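Local coordinates for protein rhamnogalacturonan endolyase YesW (Bacillus subtilis, PDB 2ZUX) that cleaves the rhamnogalacturonan backbone of plant cell-wall pectin by endo-type elimination, as a calcium-binding family 11 polysaccharide lyase, at residues T500-A505 against E514-T519. Sequence-based numbering, arbitrary orientation.
With CA (calcium ion), chain E.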
ATOM      1  N   THR A 500      -1.185  12.407   1.121  1.00 10.23           N
ATOM      2  CA  THR A 500      -1.326  11.005   1.477  1.00 10.47           C
ATOM      3  C   THR A 500      -0.878  10.730   2.912  1.00 10.46           C
ATOM      4  O   THR A 500       0.045  11.379   3.411  1.00 10.83           O
ATOM      5  CB  THR A 500      -0.508  10.111   0.518  1.00 10.62           C
ATOM      6  OG1 THR A 500       0.861  10.548   0.498  1.00 10.95           O
ATOM      7  CG2 THR A 500      -1.088  10.167  -0.893  1.00 10.79           C
ATOM      8  N   PRO A 501      -1.499   9.738   3.568  1.00 10.17           N
ATOM      9  CA  PRO A 501      -1.020   9.364   4.885  1.00  9.98           C
ATOM     10  C   PRO A 501       0.297   8.605   4.745  1.00  9.85           C
ATOM     11  O   PRO A 501       0.569   8.024   3.686  1.00  9.23           O
ATOM     12  CB  PRO A 501      -2.117   8.429   5.393  1.00 10.13           C
ATOM     13  CG  PRO A 501      -2.644   7.782   4.155  1.00 10.47           C
ATOM     14  CD  PRO A 501      -2.622   8.887   3.123  1.00 10.32           C
ATOM     15  N   THR A 502       1.101   8.587   5.796  1.00  9.89           N
ATOM     16  CA  THR A 502       2.281   7.739   5.798  1.00  9.89           C
ATOM     17  C   THR A 502       1.896   6.290   5.471  1.00  9.73           C
ATOM     18  O   THR A 502       2.589   5.638   4.689  1.00  9.33           O
ATOM     19  CB  THR A 502       3.086   7.923   7.113  1.00 10.12           C
ATOM     20  OG1 THR A 502       3.902   9.095   6.972  1.00 10.42           O
ATOM     21  CG2 THR A 502       3.997   6.757   7.414  1.00 10.23           C
ATOM     22  N   LEU A 503       0.774   5.810   6.007  1.00  9.55           N
ATOM     23  CA  LEU A 503       0.258   4.495   5.627  1.00  9.52           C
ATOM     24  C   LEU A 503      -1.185   4.373   6.052  1.00  9.73           C
ATOM     25  O   LEU A 503      -1.555   4.875   7.113  1.00 10.53           O
ATOM     26  CB  LEU A 503       1.075   3.362   6.269  1.00  9.94           C
ATOM     27  CG  LEU A 503       0.741   1.921   5.847  1.00 10.39           C
ATOM     28  CD1 LEU A 503       0.992   1.683   4.361  1.00 11.00           C
ATOM     29  CD2 LEU A 503       1.504   0.927   6.706  1.00 10.85           C
ATOM     30  N   GLN A 504      -1.998   3.731   5.219  1.00  9.13           N
ATOM     31  CA  GLN A 504      -3.327   3.277   5.625  1.00  8.70           C
ATOM     32  C   GLN A 504      -3.363   1.764   5.472  1.00  8.51           C
ATOM     33  O   GLN A 504      -3.075   1.247   4.393  1.00  8.94           O
ATOM     34  CB  GLN A 504      -4.411   3.901   4.758  1.00  8.84           C
ATOM     35  CG  GLN A 504      -5.816   3.400   5.066  1.00  9.29           C
ATOM     36  CD  GLN A 504      -6.819   3.926   4.066  1.00  9.72           C
ATOM     37  OE1 GLN A 504      -7.022   5.146   3.954  1.00 10.01           O
ATOM     38  NE2 GLN A 504      -7.429   3.016   3.305  1.00  9.28           N
ATOM     39  N   ALA A 505      -3.692   1.041   6.544  1.00  8.88           N
ATOM     40  CA  ALA A 505      -3.725  -0.422   6.497  1.00  9.35           C
ATOM     41  C   ALA A 505      -4.422  -0.949   7.726  1.00  9.43           C
ATOM     42  O   ALA A 505      -4.303  -0.367   8.813  1.00  9.37           O
ATOM     43  CB  ALA A 505      -2.313  -0.993   6.442  1.00  9.43           C
ATOM     44  N   GLU A 514      -6.420   1.111   9.997  1.00  9.19           N
ATOM     45  CA  GLU A 514      -5.703   2.117  10.778  1.00  9.63           C
ATOM     46  C   GLU A 514      -5.090   3.140   9.837  1.00  9.92           C
ATOM     47  O   GLU A 514      -4.890   2.873   8.640  1.00 10.00           O
ATOM     48  CB  GLU A 514      -4.594   1.469  11.605  1.00  9.80           C
ATOM     49  CG  GLU A 514      -5.069   0.703  12.835  1.00  9.62           C
ATOM     50  CD  GLU A 514      -6.024  -0.442  12.511  1.00  9.53           C
ATOM     51  OE1 GLU A 514      -5.653  -1.342  11.716  1.00  9.83           O
ATOM     52  OE2 GLU A 514      -7.160  -0.443  13.046  1.00 10.23           O
ATOM     53  N   VAL A 515      -4.806   4.320  10.378  1.00  9.93           N
ATOM     54  CA  VAL A 515      -4.082   5.343   9.633  1.00 10.44           C
ATOM     55  C   VAL A 515      -2.828   5.706  10.399  1.00 10.28           C
ATOM     56  O   VAL A 515      -2.870   5.924  11.612  1.00 10.66           O
ATOM     57  CB  VAL A 515      -4.902   6.621   9.424  1.00 10.92           C
ATOM     58  CG1 VAL A 515      -4.193   7.539   8.438  1.00 11.37           C
ATOM     59  CG2 VAL A 515      -6.289   6.296   8.928  1.00 12.81           C
ATOM     60  N   VAL A 516      -1.712   5.766   9.680  1.00 10.15           N
ATOM     61  CA  VAL A 516      -0.459   6.239  10.234  1.00 10.42           C
ATOM     62  C   VAL A 516      -0.180   7.599   9.602  1.00 10.45           C
ATOM     63  O   VAL A 516       0.027   7.684   8.386  1.00 10.78           O
ATOM     64  CB  VAL A 516       0.701   5.275   9.928  1.00 10.18           C
ATOM     65  CG1 VAL A 516       1.995   5.763  10.595  1.00 11.09           C
ATOM     66  CG2 VAL A 516       0.350   3.854  10.373  1.00 11.07           C
ATOM     67  N   TRP A 517      -0.211   8.661  10.416  1.00 10.47           N
ATOM     68  CA  TRP A 517       0.188  10.003   9.974  1.00 11.03           C
ATOM     69  C   TRP A 517       1.388  10.447  10.791  1.00 11.49           C
ATOM     70  O   TRP A 517       1.471  10.169  11.985  1.00 11.90           O
ATOM     71  CB  TRP A 517      -0.915  11.037  10.218  1.00 11.69           C
ATOM     72  CG  TRP A 517      -2.056  11.101   9.243  1.00 11.19           C
ATOM     73  CD1 TRP A 517      -2.016  11.503   7.939  1.00 12.11           C
ATOM     74  CD2 TRP A 517      -3.430  10.834   9.540  1.00 11.67           C
ATOM     75  NE1 TRP A 517      -3.284  11.471   7.391  1.00 12.27           N
ATOM     76  CE2 TRP A 517      -4.168  11.067   8.358  1.00 11.92           C
ATOM     77  CE3 TRP A 517      -4.106  10.404  10.688  1.00 12.67           C
ATOM     78  CZ2 TRP A 517      -5.557  10.890   8.297  1.00 12.35           C
ATOM     79  CZ3 TRP A 517      -5.478  10.228  10.630  1.00 12.42           C
ATOM     80  CH2 TRP A 517      -6.188  10.465   9.441  1.00 12.49           C
ATOM     81  N   ARG A 518       2.306  11.165  10.164  1.00 11.79           N
ATOM     82  CA  ARG A 518       3.377  11.821  10.908  1.00 12.25           C
ATOM     83  C   ARG A 518       2.828  13.023  11.673  1.00 12.25           C
ATOM     84  O   ARG A 518       1.792  13.586  11.308  1.00 12.74           O
ATOM     85  CB  ARG A 518       4.471  12.298   9.955  1.00 12.81           C
ATOM     86  CG  ARG A 518       4.001  13.320   8.942  1.00 13.13           C
ATOM     87  CD  ARG A 518       5.164  13.966   8.226  1.00 13.50           C
ATOM     88  NE  ARG A 518       4.699  14.834   7.154  1.00 14.62           N
ATOM     89  CZ  ARG A 518       4.631  16.157   7.236  1.00 15.22           C
ATOM     90  NH1 ARG A 518       5.000  16.771   8.356  1.00 16.56           N
ATOM     91  NH2 ARG A 518       4.196  16.864   6.200  1.00 17.55           N
ATOM     92  N   THR A 519       3.525  13.419  12.736  1.00 12.57           N
ATOM     93  CA  THR A 519       3.296  14.730  13.332  1.00 13.34           C
ATOM     94  C   THR A 519       3.878  15.788  12.397  1.00 13.86           C
ATOM     95  O   THR A 519       4.691  15.476  11.522  1.00 12.98           O
ATOM     96  CB  THR A 519       3.967  14.850  14.706  1.00 13.43           C
ATOM     97  OG1 THR A 519       5.372  14.614  14.568  1.00 13.10           O
ATOM     98  CG2 THR A 519       3.381  13.847  15.686  1.00 14.49           C
TER
HETATM   99 CA    CA E 631      -7.844  -2.673  12.190  1.00  9.78          CA
HETATM  100  O   HOH W   1       1.525  11.325   7.265  1.00 12.11           O
HETATM  101  O   HOH W   2      -9.666  -2.014  13.677  1.00 10.63           O
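The carbonyl oxygen of L503 is gripped from the facing strand: V516 N donates to L503 O at 2.7 Å, almost straight at the hydrogen (172°), while V515 CA adds a weaker C-H...O contact. The return bond, from L503 N to V516 O at 3.1 Å, arrives on a lone pair in the carbonyl plane. A second hydrogen-bonded pair follows at A505 and E514, where E514 N reaches A505 O from well above the carbonyl plane. Strands 503-505 and 514-519 form an antiparallel beta hairpin within the propeller domain, and V515 and W517 extend the pairing to strand 524-528. At the other end the register slips: T502 and L503 share V516 as partner, forming a classic beta bulge. T502 CG2, anti to its backbone N, meets V516 CG1 at 3.9 Å, on the same side of the sheet as the CB-to-CB contact of L503 with V516. Water 1 accepts from R518 N at 3.0 Å and, weakly, from T502 N; T502 OG1 is bonded to N115 O. On the opposite side V515 CG1 sits over the centre of the W517 indole, 3.3 Å above its plane, and touches P501 CB, which comes obliquely to the ring near NE1 (3.8 Å). L467 covers this cluster, and S469 O takes the indole N-H. E514, bent at chi2 (60°), clasps a calcium ion with both carboxylate oxygens, OE2 at 2.5 Å and also hydrogen-bonded to T529 OG1; D506 and the carbonyls of L508, D510 and R512 also bind the ion, tying the hairpin's turn to its second strand.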